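Local coordinates for protein RNA-dependent RNA Polymerase (Bombyx mori cytoplasmic polyhedrosis virus, PDB 6TZ0) that catalyses RNA-templated RNA synthesis, making plus strands by fully conservative transcription and, after core assembly, the complementary minus strands of the double-stranded genome, at residues Glu310-Ala318 against Tyr331-Thr339; Ile489-Leu497 against Thr636-Thr644. All coordinates share one frame; numbering follows the deposited sequence.

Interaction 1 of 2, residues Glu310-Ala318 against Tyr331-Thr339; sequences EFNEYINRA and YYAACRAMT
Tyr314 is the knob of this helix-helix contact, its side chain entering a hole made by Tyr331, Ala334, Cys335 and Met338. With CG anti to the backbone N (chi1 -178°), the ring is thrown across toward the facing helix. The methyl CE of Met338 lies over one ring face, offset toward the rim, in a CH-pi contact 3.9 Å from the Tyr314 ring centroid, while Cys335 SG meets the ring edge in plane, 3.9 Å from Tyr314 CE2. Beyond the ring, Tyr314 OH reaches the CB of Ala334 at 3.4 Å and the edge of the Tyr331 ring. One turn away, Phe311 takes the same chi1, -179°, and presents its edge to Met338, with SD in the ring plane 3.6 Å from Phe311 CE1; Thr339 CG2 touches Phe311 CZ at 3.6 Å. Met338, extended beyond CG, reaches both rings: its sulfur lies between them and its methyl covers Tyr314. At the other end Ala318 CB sits over one face of the Tyr331 ring, 3.6 Å from Tyr331 CG. The helices run antiparallel (166°, axes 10.9 Å apart) as a helical hairpin. No hydrogen bond joins them: Tyr314 OH and Tyr331 OH bond instead to Glu226 and Asp59, and Phe311 stacks on His233. Dispersion, sulfur-aromatic and CH-pi contacts therefore hold the pair, and the buried hydroxyls are satisfied from outside it.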
ATOM      1  N   GLU A 310     -16.077  36.600  -6.714  1.00 41.84           N
ATOM      2  CA  GLU A 310     -15.752  36.599  -8.138  1.00 41.84           C
ATOM      3  C   GLU A 310     -15.871  35.195  -8.719  1.00 41.84           C
ATOM      4  O   GLU A 310     -16.432  35.002  -9.805  1.00 41.84           O
ATOM      5  CB  GLU A 310     -14.345  37.149  -8.356  1.00 41.84           C
ATOM      6  CG  GLU A 310     -13.941  37.288  -9.811  1.00 41.84           C
ATOM      7  CD  GLU A 310     -12.520  37.786  -9.969  1.00 41.84           C
ATOM      8  OE1 GLU A 310     -11.828  37.948  -8.945  1.00 41.84           O
ATOM      9  OE2 GLU A 310     -12.093  38.018 -11.116  1.00 41.84           O
ATOM     10  N   PHE A 311     -15.380  34.199  -7.985  1.00 39.81           N
ATOM     11  CA  PHE A 311     -15.508  32.814  -8.412  1.00 39.81           C
ATOM     12  C   PHE A 311     -16.952  32.336  -8.306  1.00 39.81           C
ATOM     13  O   PHE A 311     -17.424  31.573  -9.158  1.00 39.81           O
ATOM     14  CB  PHE A 311     -14.557  31.955  -7.580  1.00 39.81           C
ATOM     15  CG  PHE A 311     -14.565  30.510  -7.940  1.00 39.81           C
ATOM     16  CD1 PHE A 311     -14.123  30.096  -9.182  1.00 39.81           C
ATOM     17  CD2 PHE A 311     -14.948  29.557  -7.014  1.00 39.81           C
ATOM     18  CE1 PHE A 311     -14.118  28.766  -9.515  1.00 39.81           C
ATOM     19  CE2 PHE A 311     -14.933  28.225  -7.339  1.00 39.81           C
ATOM     20  CZ  PHE A 311     -14.522  27.829  -8.594  1.00 39.81           C
ATOM     21  N   ASN A 312     -17.678  32.804  -7.287  1.00 40.37           N
ATOM     22  CA  ASN A 312     -19.103  32.506  -7.177  1.00 40.37           C
ATOM     23  C   ASN A 312     -19.888  33.131  -8.328  1.00 40.37           C
ATOM     24  O   ASN A 312     -20.837  32.529  -8.848  1.00 40.37           O
ATOM     25  CB  ASN A 312     -19.629  33.015  -5.835  1.00 40.37           C
ATOM     26  CG  ASN A 312     -20.992  32.462  -5.493  1.00 40.37           C
ATOM     27  OD1 ASN A 312     -21.516  31.591  -6.181  1.00 40.37           O
ATOM     28  ND2 ASN A 312     -21.587  32.987  -4.436  1.00 40.37           N
ATOM     29  N   GLU A 313     -19.492  34.329  -8.752  1.00 42.22           N
ATOM     30  CA  GLU A 313     -20.174  34.978  -9.860  1.00 42.22           C
ATOM     31  C   GLU A 313     -19.855  34.279 -11.175  1.00 42.22           C
ATOM     32  O   GLU A 313     -20.711  34.195 -12.064  1.00 42.22           O
ATOM     33  CB  GLU A 313     -19.787  36.455  -9.900  1.00 42.22           C
ATOM     34  CG  GLU A 313     -20.571  37.304 -10.883  1.00 42.22           C
ATOM     35  CD  GLU A 313     -20.255  38.787 -10.752  1.00 42.22           C
ATOM     36  OE1 GLU A 313     -19.397  39.145  -9.918  1.00 42.22           O
ATOM     37  OE2 GLU A 313     -20.874  39.597 -11.474  1.00 42.22           O
ATOM     38  N   TYR A 314     -18.640  33.730 -11.295  1.00 39.86           N
ATOM     39  CA  TYR A 314     -18.309  32.899 -12.450  1.00 39.86           C
ATOM     40  C   TYR A 314     -19.139  31.618 -12.478  1.00 39.86           C
ATOM     41  O   TYR A 314     -19.568  31.173 -13.548  1.00 39.86           O
ATOM     42  CB  TYR A 314     -16.822  32.560 -12.450  1.00 39.86           C
ATOM     43  CG  TYR A 314     -16.386  31.736 -13.640  1.00 39.86           C
ATOM     44  CD1 TYR A 314     -16.243  32.312 -14.891  1.00 39.86           C
ATOM     45  CD2 TYR A 314     -16.122  30.382 -13.509  1.00 39.86           C
ATOM     46  CE1 TYR A 314     -15.849  31.568 -15.976  1.00 39.86           C
ATOM     47  CE2 TYR A 314     -15.732  29.628 -14.588  1.00 39.86           C
ATOM     48  CZ  TYR A 314     -15.596  30.227 -15.819  1.00 39.86           C
ATOM     49  OH  TYR A 314     -15.203  29.480 -16.901  1.00 39.86           O
ATOM     50  N   ILE A 315     -19.376  31.014 -11.311  1.00 38.12           N
ATOM     51  CA  ILE A 315     -20.198  29.805 -11.253  1.00 38.12           C
ATOM     52  C   ILE A 315     -21.651  30.113 -11.606  1.00 38.12           C
ATOM     53  O   ILE A 315     -22.295  29.343 -12.326  1.00 38.12           O
ATOM     54  CB  ILE A 315     -20.055  29.132  -9.875  1.00 38.12           C
ATOM     55  CG1 ILE A 315     -18.652  28.549  -9.722  1.00 38.12           C
ATOM     56  CG2 ILE A 315     -21.088  28.038  -9.656  1.00 38.12           C
ATOM     57  CD1 ILE A 315     -18.362  28.073  -8.346  1.00 38.12           C
ATOM     58  N   ASN A 316     -22.183  31.250 -11.151  1.00 38.59           N
ATOM     59  CA  ASN A 316     -23.558  31.600 -11.517  1.00 38.59           C
ATOM     60  C   ASN A 316     -23.668  31.937 -13.003  1.00 38.59           C
ATOM     61  O   ASN A 316     -24.685  31.638 -13.644  1.00 38.59           O
ATOM     62  CB  ASN A 316     -24.060  32.759 -10.664  1.00 38.59           C
ATOM     63  CG  ASN A 316     -24.199  32.383  -9.217  1.00 38.59           C
ATOM     64  OD1 ASN A 316     -24.558  31.257  -8.894  1.00 38.59           O
ATOM     65  ND2 ASN A 316     -23.945  33.333  -8.331  1.00 38.59           N
ATOM     66  N   ARG A 317     -22.612  32.532 -13.565  1.00 41.17           N
ATOM     67  CA  ARG A 317     -22.504  32.728 -15.007  1.00 41.17           C
ATOM     68  C   ARG A 317     -22.533  31.403 -15.761  1.00 41.17           C
ATOM     69  O   ARG A 317     -23.181  31.289 -16.807  1.00 41.17           O
ATOM     70  CB  ARG A 317     -21.212  33.482 -15.305  1.00 41.17           C
ATOM     71  CG  ARG A 317     -20.982  33.821 -16.744  1.00 41.17           C
ATOM     72  CD  ARG A 317     -19.692  34.596 -16.897  1.00 41.17           C
ATOM     73  NE  ARG A 317     -19.433  34.920 -18.290  1.00 41.17           N
ATOM     74  CZ  ARG A 317     -19.913  35.999 -18.895  1.00 41.17           C
ATOM     75  NH1 ARG A 317     -19.646  36.219 -20.171  1.00 41.17           N
ATOM     76  NH2 ARG A 317     -20.671  36.854 -18.228  1.00 41.17           N
ATOM     77  N   ALA A 318     -21.835  30.392 -15.243  1.00 37.02           N
ATOM     78  CA  ALA A 318     -21.847  29.071 -15.868  1.00 37.02           C
ATOM     79  C   ALA A 318     -23.201  28.386 -15.714  1.00 37.02           C
ATOM     80  O   ALA A 318     -23.612  27.615 -16.587  1.00 37.02           O
ATOM     81  CB  ALA A 318     -20.746  28.203 -15.269  1.00 37.02           C
ATOM     82  N   TYR A 331     -17.202  24.655 -18.843  1.00 34.25           N
ATOM     83  CA  TYR A 331     -17.134  25.407 -17.594  1.00 34.25           C
ATOM     84  C   TYR A 331     -16.694  24.535 -16.425  1.00 34.25           C
ATOM     85  O   TYR A 331     -16.043  25.031 -15.499  1.00 34.25           O
ATOM     86  CB  TYR A 331     -18.468  26.052 -17.246  1.00 34.25           C
ATOM     87  CG  TYR A 331     -18.914  27.171 -18.139  1.00 34.25           C
ATOM     88  CD1 TYR A 331     -18.153  28.317 -18.267  1.00 34.25           C
ATOM     89  CD2 TYR A 331     -20.162  27.146 -18.739  1.00 34.25           C
ATOM     90  CE1 TYR A 331     -18.574  29.367 -19.048  1.00 34.25           C
ATOM     91  CE2 TYR A 331     -20.604  28.200 -19.515  1.00 34.25           C
ATOM     92  CZ  TYR A 331     -19.799  29.303 -19.669  1.00 34.25           C
ATOM     93  OH  TYR A 331     -20.221  30.356 -20.441  1.00 34.25           O
ATOM     94  N   TYR A 332     -17.014  23.238 -16.455  1.00 31.68           N
ATOM     95  CA  TYR A 332     -16.576  22.352 -15.387  1.00 31.68           C
ATOM     96  C   TYR A 332     -15.073  22.138 -15.424  1.00 31.68           C
ATOM     97  O   TYR A 332     -14.424  22.137 -14.376  1.00 31.68           O
ATOM     98  CB  TYR A 332     -17.304  21.015 -15.471  1.00 31.68           C
ATOM     99  CG  TYR A 332     -16.959  20.085 -14.334  1.00 31.68           C
ATOM    100  CD1 TYR A 332     -17.455  20.312 -13.063  1.00 31.68           C
ATOM    101  CD2 TYR A 332     -16.127  18.993 -14.529  1.00 31.68           C
ATOM    102  CE1 TYR A 332     -17.142  19.474 -12.023  1.00 31.68           C
ATOM    103  CE2 TYR A 332     -15.806  18.154 -13.494  1.00 31.68           C
ATOM    104  CZ  TYR A 332     -16.324  18.391 -12.247  1.00 31.68           C
ATOM    105  OH  TYR A 332     -16.001  17.547 -11.213  1.00 31.68           O
ATOM    106  N   ALA A 333     -14.499  21.962 -16.619  1.00 31.78           N
ATOM    107  CA  ALA A 333     -13.046  21.866 -16.728  1.00 31.78           C
ATOM    108  C   ALA A 333     -12.366  23.164 -16.314  1.00 31.78           C
ATOM    109  O   ALA A 333     -11.285  23.134 -15.705  1.00 31.78           O
ATOM    110  CB  ALA A 333     -12.641  21.493 -18.152  1.00 31.78           C
ATOM    111  N   ALA A 334     -12.998  24.308 -16.606  1.00 33.80           N
ATOM    112  CA  ALA A 334     -12.467  25.586 -16.143  1.00 33.80           C
ATOM    113  C   ALA A 334     -12.465  25.676 -14.620  1.00 33.80           C
ATOM    114  O   ALA A 334     -11.479  26.115 -14.029  1.00 33.80           O
ATOM    115  CB  ALA A 334     -13.261  26.740 -16.749  1.00 33.80           C
ATOM    116  N   CYS A 335     -13.539  25.234 -13.965  1.00 35.72           N
ATOM    117  CA  CYS A 335     -13.555  25.263 -12.502  1.00 35.72           C
ATOM    118  C   CYS A 335     -12.619  24.225 -11.884  1.00 35.72           C
ATOM    119  O   CYS A 335     -12.137  24.427 -10.763  1.00 35.72           O
ATOM    120  CB  CYS A 335     -14.974  25.076 -11.983  1.00 35.72           C
ATOM    121  SG  CYS A 335     -16.031  26.484 -12.319  1.00 35.72           S
ATOM    122  N   ARG A 336     -12.351  23.119 -12.586  1.00 36.20           N
ATOM    123  CA  ARG A 336     -11.305  22.198 -12.143  1.00 36.20           C
ATOM    124  C   ARG A 336      -9.940  22.865 -12.193  1.00 36.20           C
ATOM    125  O   ARG A 336      -9.106  22.655 -11.307  1.00 36.20           O
ATOM    126  CB  ARG A 336     -11.292  20.923 -12.995  1.00 36.20           C
ATOM    127  CG  ARG A 336     -12.515  20.045 -12.855  1.00 36.20           C
ATOM    128  CD  ARG A 336     -12.627  19.584 -11.447  1.00 36.20           C
ATOM    129  NE  ARG A 336     -11.571  18.652 -11.069  1.00 36.20           N
ATOM    130  CZ  ARG A 336     -11.753  17.347 -10.937  1.00 36.20           C
ATOM    131  NH1 ARG A 336     -12.964  16.839 -11.085  1.00 36.20           N
ATOM    132  NH2 ARG A 336     -10.744  16.567 -10.597  1.00 36.20           N
ATOM    133  N   ALA A 337      -9.694  23.673 -13.225  1.00 36.05           N
ATOM    134  CA  ALA A 337      -8.449  24.432 -13.277  1.00 36.05           C
ATOM    135  C   ALA A 337      -8.422  25.556 -12.248  1.00 36.05           C
ATOM    136  O   ALA A 337      -7.345  25.976 -11.821  1.00 36.05           O
ATOM    137  CB  ALA A 337      -8.238  24.994 -14.678  1.00 36.05           C
ATOM    138  N   MET A 338      -9.588  26.060 -11.850  1.00 36.98           N
ATOM    139  CA  MET A 338      -9.634  27.168 -10.902  1.00 36.98           C
ATOM    140  C   MET A 338      -9.525  26.720  -9.454  1.00 36.98           C
ATOM    141  O   MET A 338      -9.095  27.509  -8.610  1.00 36.98           O
ATOM    142  CB  MET A 338     -10.917  27.973 -11.081  1.00 36.98           C
ATOM    143  CG  MET A 338     -10.935  28.804 -12.336  1.00 36.98           C
ATOM    144  SD  MET A 338     -12.476  29.679 -12.614  1.00 36.98           S
ATOM    145  CE  MET A 338     -12.137  30.367 -14.223  1.00 36.98           C
ATOM    146  N   THR A 339      -9.920  25.494  -9.129  1.00 38.70           N
ATOM    147  CA  THR A 339      -9.853  25.043  -7.744  1.00 38.70           C
ATOM    148  C   THR A 339      -8.659  24.146  -7.446  1.00 38.70           C
ATOM    149  O   THR A 339      -8.151  24.163  -6.325  1.00 38.70           O
ATOM    150  CB  THR A 339     -11.143  24.318  -7.355  1.00 38.70           C
ATOM    151  OG1 THR A 339     -11.420  23.288  -8.307  1.00 38.70           O
ATOM    152  CG2 THR A 339     -12.311  25.278  -7.290  1.00 38.70           C
TER

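Interaction 2 of 2, residues Ile489-Leu497 against Thr636-Thr644; sequences ISGLDNDRL and TYPSGRADT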
ATOM      1  N   ILE A 489       0.697   6.459   5.440  1.00 49.91           N
ATOM      2  CA  ILE A 489       0.535   5.032   5.179  1.00 49.91           C
ATOM      3  C   ILE A 489       1.458   4.252   6.115  1.00 49.91           C
ATOM      4  O   ILE A 489       2.536   4.728   6.484  1.00 49.91           O
ATOM      5  CB  ILE A 489       0.786   4.712   3.685  1.00 49.91           C
ATOM      6  CG1 ILE A 489       0.277   3.324   3.321  1.00 49.91           C
ATOM      7  CG2 ILE A 489       2.237   4.872   3.270  1.00 49.91           C
ATOM      8  CD1 ILE A 489      -1.201   3.235   3.405  1.00 49.91           C
ATOM      9  N   SER A 490       1.015   3.076   6.544  1.00 45.43           N
ATOM     10  CA  SER A 490       1.753   2.326   7.548  1.00 45.43           C
ATOM     11  C   SER A 490       2.713   1.337   6.908  1.00 45.43           C
ATOM     12  O   SER A 490       2.523   0.891   5.776  1.00 45.43           O
ATOM     13  CB  SER A 490       0.811   1.566   8.476  1.00 45.43           C
ATOM     14  OG  SER A 490       0.172   0.510   7.789  1.00 45.43           O
ATOM     15  N   GLY A 491       3.755   1.000   7.657  1.00 42.65           N
ATOM     16  CA  GLY A 491       4.705  -0.004   7.238  1.00 42.65           C
ATOM     17  C   GLY A 491       5.016  -0.935   8.386  1.00 42.65           C
ATOM     18  O   GLY A 491       5.216  -0.488   9.516  1.00 42.65           O
ATOM     19  N   LEU A 492       5.054  -2.229   8.114  1.00 40.31           N
ATOM     20  CA  LEU A 492       5.237  -3.230   9.147  1.00 40.31           C
ATOM     21  C   LEU A 492       6.149  -4.335   8.640  1.00 40.31           C
ATOM     22  O   LEU A 492       6.313  -4.528   7.436  1.00 40.31           O
ATOM     23  CB  LEU A 492       3.876  -3.756   9.621  1.00 40.31           C
ATOM     24  CG  LEU A 492       2.789  -3.975   8.563  1.00 40.31           C
ATOM     25  CD1 LEU A 492       2.862  -5.310   7.894  1.00 40.31           C
ATOM     26  CD2 LEU A 492       1.423  -3.780   9.185  1.00 40.31           C
ATOM     27  N   ASP A 493       6.757  -5.052   9.585  1.00 38.76           N
ATOM     28  CA  ASP A 493       7.796  -6.023   9.280  1.00 38.76           C
ATOM     29  C   ASP A 493       7.204  -7.266   8.621  1.00 38.76           C
ATOM     30  O   ASP A 493       5.990  -7.395   8.460  1.00 38.76           O
ATOM     31  CB  ASP A 493       8.575  -6.376  10.544  1.00 38.76           C
ATOM     32  CG  ASP A 493       7.684  -6.856  11.674  1.00 38.76           C
ATOM     33  OD1 ASP A 493       6.446  -6.788  11.544  1.00 38.76           O
ATOM     34  OD2 ASP A 493       8.226  -7.310  12.702  1.00 38.76           O
ATOM     35  N   ASN A 494       8.081  -8.206   8.251  1.00 36.45           N
ATOM     36  CA  ASN A 494       7.654  -9.376   7.491  1.00 36.45           C
ATOM     37  C   ASN A 494       6.742 -10.310   8.267  1.00 36.45           C
ATOM     38  O   ASN A 494       5.991 -11.067   7.650  1.00 36.45           O
ATOM     39  CB  ASN A 494       8.847 -10.183   6.995  1.00 36.45           C
ATOM     40  CG  ASN A 494       9.491  -9.578   5.793  1.00 36.45           C
ATOM     41  OD1 ASN A 494       8.847  -8.862   5.037  1.00 36.45           O
ATOM     42  ND2 ASN A 494      10.726  -9.954   5.535  1.00 36.45           N
ATOM     43  N   ASP A 495       6.758 -10.263   9.590  1.00 34.89           N
ATOM     44  CA  ASP A 495       5.966 -11.224  10.338  1.00 34.89           C
ATOM     45  C   ASP A 495       4.564 -10.718  10.644  1.00 34.89           C
ATOM     46  O   ASP A 495       3.606 -11.501  10.593  1.00 34.89           O
ATOM     47  CB  ASP A 495       6.701 -11.589  11.616  1.00 34.89           C
ATOM     48  CG  ASP A 495       8.065 -12.162  11.348  1.00 34.89           C
ATOM     49  OD1 ASP A 495       8.233 -12.844  10.316  1.00 34.89           O
ATOM     50  OD2 ASP A 495       8.984 -11.896  12.150  1.00 34.89           O
ATOM     51  N   ARG A 496       4.410  -9.423  10.935  1.00 35.09           N
ATOM     52  CA  ARG A 496       3.077  -8.833  10.915  1.00 35.09           C
ATOM     53  C   ARG A 496       2.484  -8.846   9.518  1.00 35.09           C
ATOM     54  O   ARG A 496       1.263  -8.936   9.371  1.00 35.09           O
ATOM     55  CB  ARG A 496       3.099  -7.402  11.437  1.00 35.09           C
ATOM     56  CG  ARG A 496       3.269  -7.256  12.917  1.00 35.09           C
ATOM     57  CD  ARG A 496       3.174  -5.787  13.254  1.00 35.09           C
ATOM     58  NE  ARG A 496       3.398  -5.488  14.662  1.00 35.09           N
ATOM     59  CZ  ARG A 496       2.435  -5.452  15.572  1.00 35.09           C
ATOM     60  NH1 ARG A 496       1.182  -5.710  15.226  1.00 35.09           N
ATOM     61  NH2 ARG A 496       2.726  -5.159  16.831  1.00 35.09           N
ATOM     62  N   LEU A 497       3.325  -8.752   8.489  1.00 33.46           N
ATOM     63  CA  LEU A 497       2.838  -8.923   7.128  1.00 33.46           C
ATOM     64  C   LEU A 497       2.448 -10.370   6.876  1.00 33.46           C
ATOM     65  O   LEU A 497       1.542 -10.651   6.088  1.00 33.46           O
ATOM     66  CB  LEU A 497       3.905  -8.463   6.139  1.00 33.46           C
ATOM     67  CG  LEU A 497       3.496  -8.327   4.677  1.00 33.46           C
ATOM     68  CD1 LEU A 497       2.466  -7.237   4.536  1.00 33.46           C
ATOM     69  CD2 LEU A 497       4.689  -8.054   3.794  1.00 33.46           C
ATOM     70  N   THR A 636      -8.082   1.990  13.742  1.00 36.52           N
ATOM     71  CA  THR A 636      -7.966   2.452  12.374  1.00 36.52           C
ATOM     72  C   THR A 636      -7.831   1.182  11.533  1.00 36.52           C
ATOM     73  O   THR A 636      -8.050   0.076  12.030  1.00 36.52           O
ATOM     74  CB  THR A 636      -6.787   3.434  12.290  1.00 36.52           C
ATOM     75  OG1 THR A 636      -6.830   4.282  13.438  1.00 36.52           O
ATOM     76  CG2 THR A 636      -6.885   4.374  11.089  1.00 36.52           C
ATOM     77  N   TYR A 637      -7.509   1.312  10.252  1.00 36.16           N
ATOM     78  CA  TYR A 637      -7.094   0.160   9.491  1.00 36.16           C
ATOM     79  C   TYR A 637      -5.732   0.470   8.884  1.00 36.16           C
ATOM     80  O   TYR A 637      -5.561   1.551   8.302  1.00 36.16           O
ATOM     81  CB  TYR A 637      -8.107  -0.183   8.397  1.00 36.16           C
ATOM     82  CG  TYR A 637      -7.944  -1.590   7.904  1.00 36.16           C
ATOM     83  CD1 TYR A 637      -8.433  -2.654   8.646  1.00 36.16           C
ATOM     84  CD2 TYR A 637      -7.267  -1.864   6.727  1.00 36.16           C
ATOM     85  CE1 TYR A 637      -8.275  -3.945   8.220  1.00 36.16           C
ATOM     86  CE2 TYR A 637      -7.104  -3.157   6.294  1.00 36.16           C
ATOM     87  CZ  TYR A 637      -7.608  -4.190   7.043  1.00 36.16           C
ATOM     88  OH  TYR A 637      -7.446  -5.481   6.612  1.00 36.16           O
ATOM     89  N   PRO A 638      -4.749  -0.433   9.000  1.00 41.03           N
ATOM     90  CA  PRO A 638      -3.345  -0.024   8.794  1.00 41.03           C
ATOM     91  C   PRO A 638      -2.995   0.345   7.363  1.00 41.03           C
ATOM     92  O   PRO A 638      -2.148   1.222   7.156  1.00 41.03           O
ATOM     93  CB  PRO A 638      -2.559  -1.256   9.263  1.00 41.03           C
ATOM     94  CG  PRO A 638      -3.492  -1.988  10.163  1.00 41.03           C
ATOM     95  CD  PRO A 638      -4.848  -1.781   9.580  1.00 41.03           C
ATOM     96  N   SER A 639      -3.579  -0.341   6.382  1.00 43.44           N
ATOM     97  CA  SER A 639      -3.546  -0.018   4.954  1.00 43.44           C
ATOM     98  C   SER A 639      -2.173  -0.156   4.296  1.00 43.44           C
ATOM     99  O   SER A 639      -2.043   0.058   3.087  1.00 43.44           O
ATOM    100  CB  SER A 639      -4.121   1.382   4.698  1.00 43.44           C
ATOM    101  OG  SER A 639      -4.115   1.688   3.316  1.00 43.44           O
ATOM    102  N   GLY A 640      -1.156  -0.542   5.058  1.00 43.83           N
ATOM    103  CA  GLY A 640       0.108  -0.975   4.503  1.00 43.83           C
ATOM    104  C   GLY A 640       0.205  -2.470   4.697  1.00 43.83           C
ATOM    105  O   GLY A 640       1.282  -3.046   4.865  1.00 43.83           O
ATOM    106  N   ARG A 641      -0.959  -3.091   4.684  1.00 39.41           N
ATOM    107  CA  ARG A 641      -1.178  -4.467   5.077  1.00 39.41           C
ATOM    108  C   ARG A 641      -1.450  -5.300   3.824  1.00 39.41           C
ATOM    109  O   ARG A 641      -1.643  -4.767   2.731  1.00 39.41           O
ATOM    110  CB  ARG A 641      -2.341  -4.488   6.065  1.00 39.41           C
ATOM    111  CG  ARG A 641      -2.483  -5.672   6.951  1.00 39.41           C
ATOM    112  CD  ARG A 641      -3.612  -5.411   7.908  1.00 39.41           C
ATOM    113  NE  ARG A 641      -3.881  -6.554   8.761  1.00 39.41           N
ATOM    114  CZ  ARG A 641      -4.846  -6.587   9.666  1.00 39.41           C
ATOM    115  NH1 ARG A 641      -5.019  -7.669  10.399  1.00 39.41           N
ATOM    116  NH2 ARG A 641      -5.638  -5.538   9.832  1.00 39.41           N
ATOM    117  N   ALA A 642      -1.439  -6.624   3.977  1.00 36.49           N
ATOM    118  CA  ALA A 642      -1.630  -7.486   2.817  1.00 36.49           C
ATOM    119  C   ALA A 642      -3.078  -7.470   2.345  1.00 36.49           C
ATOM    120  O   ALA A 642      -3.343  -7.358   1.143  1.00 36.49           O
ATOM    121  CB  ALA A 642      -1.178  -8.907   3.135  1.00 36.49           C
ATOM    122  N   ASP A 643      -4.026  -7.532   3.275  1.00 35.72           N
ATOM    123  CA  ASP A 643      -5.447  -7.629   2.954  1.00 35.72           C
ATOM    124  C   ASP A 643      -6.168  -6.291   3.031  1.00 35.72           C
ATOM    125  O   ASP A 643      -7.327  -6.247   3.438  1.00 35.72           O
ATOM    126  CB  ASP A 643      -6.123  -8.651   3.866  1.00 35.72           C
ATOM    127  CG  ASP A 643      -5.939  -8.350   5.343  1.00 35.72           C
ATOM    128  OD1 ASP A 643      -5.218  -7.398   5.702  1.00 35.72           O
ATOM    129  OD2 ASP A 643      -6.528  -9.082   6.161  1.00 35.72           O
ATOM    130  N   THR A 644      -5.530  -5.184   2.654  1.00 34.64           N
ATOM    131  CA  THR A 644      -6.166  -3.894   2.896  1.00 34.64           C
ATOM    132  C   THR A 644      -7.257  -3.572   1.877  1.00 34.64           C
ATOM    133  O   THR A 644      -8.336  -3.115   2.258  1.00 34.64           O
ATOM    134  CB  THR A 644      -5.114  -2.781   2.967  1.00 34.64           C
ATOM    135  OG1 THR A 644      -5.770  -1.513   3.087  1.00 34.64           O
ATOM    136  CG2 THR A 644      -4.140  -2.798   1.777  1.00 34.64           C
TER
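Ile489 lays its longer branch against Ser639. Its CB stands back, 5.5 Å from Ser639 O; CG1, anti to the backbone N (chi1 -165°), closes to 4.0 Å from that same Ser639 O; and the tip CD1 is 3.3 Å from both Ser639 O and Ser639 OG, a van der Waals touch of methyl on polar atoms. Next along, Ser490 turns OG to the carbonyl of Pro638 in a hydrogen bond modelled at 2.5 Å, a length not to be trusted closely; the hydroxyl lies 59° above the carbonyl plane. Gly640, without a side chain, brings CA to 3.3 Å from Ser490 O as a CA-H...O contact. Farther on, Leu497 CD1 packs 4.2 Å from Ala642 CB. Strand 489-491, itself paired with strand 474-477, carries Ile489 and Ser490 to the loop, whose Ser-Gly pair shortly before helix 644-665 is consistent with polymerase motif B. Ser639 lies about 4 Å, side chain to side chain, from the UTP-binding Asp552. With a serine hydroxyl, a glycine CA and apolar tips laid largely on main-chain atoms, the chemistry suggests a fit set mainly by the loop's backbone path, consistent with positioning it beside the nucleotide site.

Interaction 1 is fully buried packing between segments 13 residues apart, on the consecutive helices 309-320 and 325-339, away from the annotated sites. Interaction 2, partly buried, spans 139 residues of chain and joins the outer strand of a mixed sheet and the start of the helix that follows it to an irregular loop in the central polymerase domain, near nucleotide- and magnesium-binding residues. The two share no element; their centres are 41 Å apart and their nearest atoms about 21 Å. The chemistry follows the setting: between the helices, rings and sulfur interlock side chain to side chain, whereas near the active site a serine hydroxyl and branched apolar tips meet mostly main-chain atoms, with one hydrogen bond across.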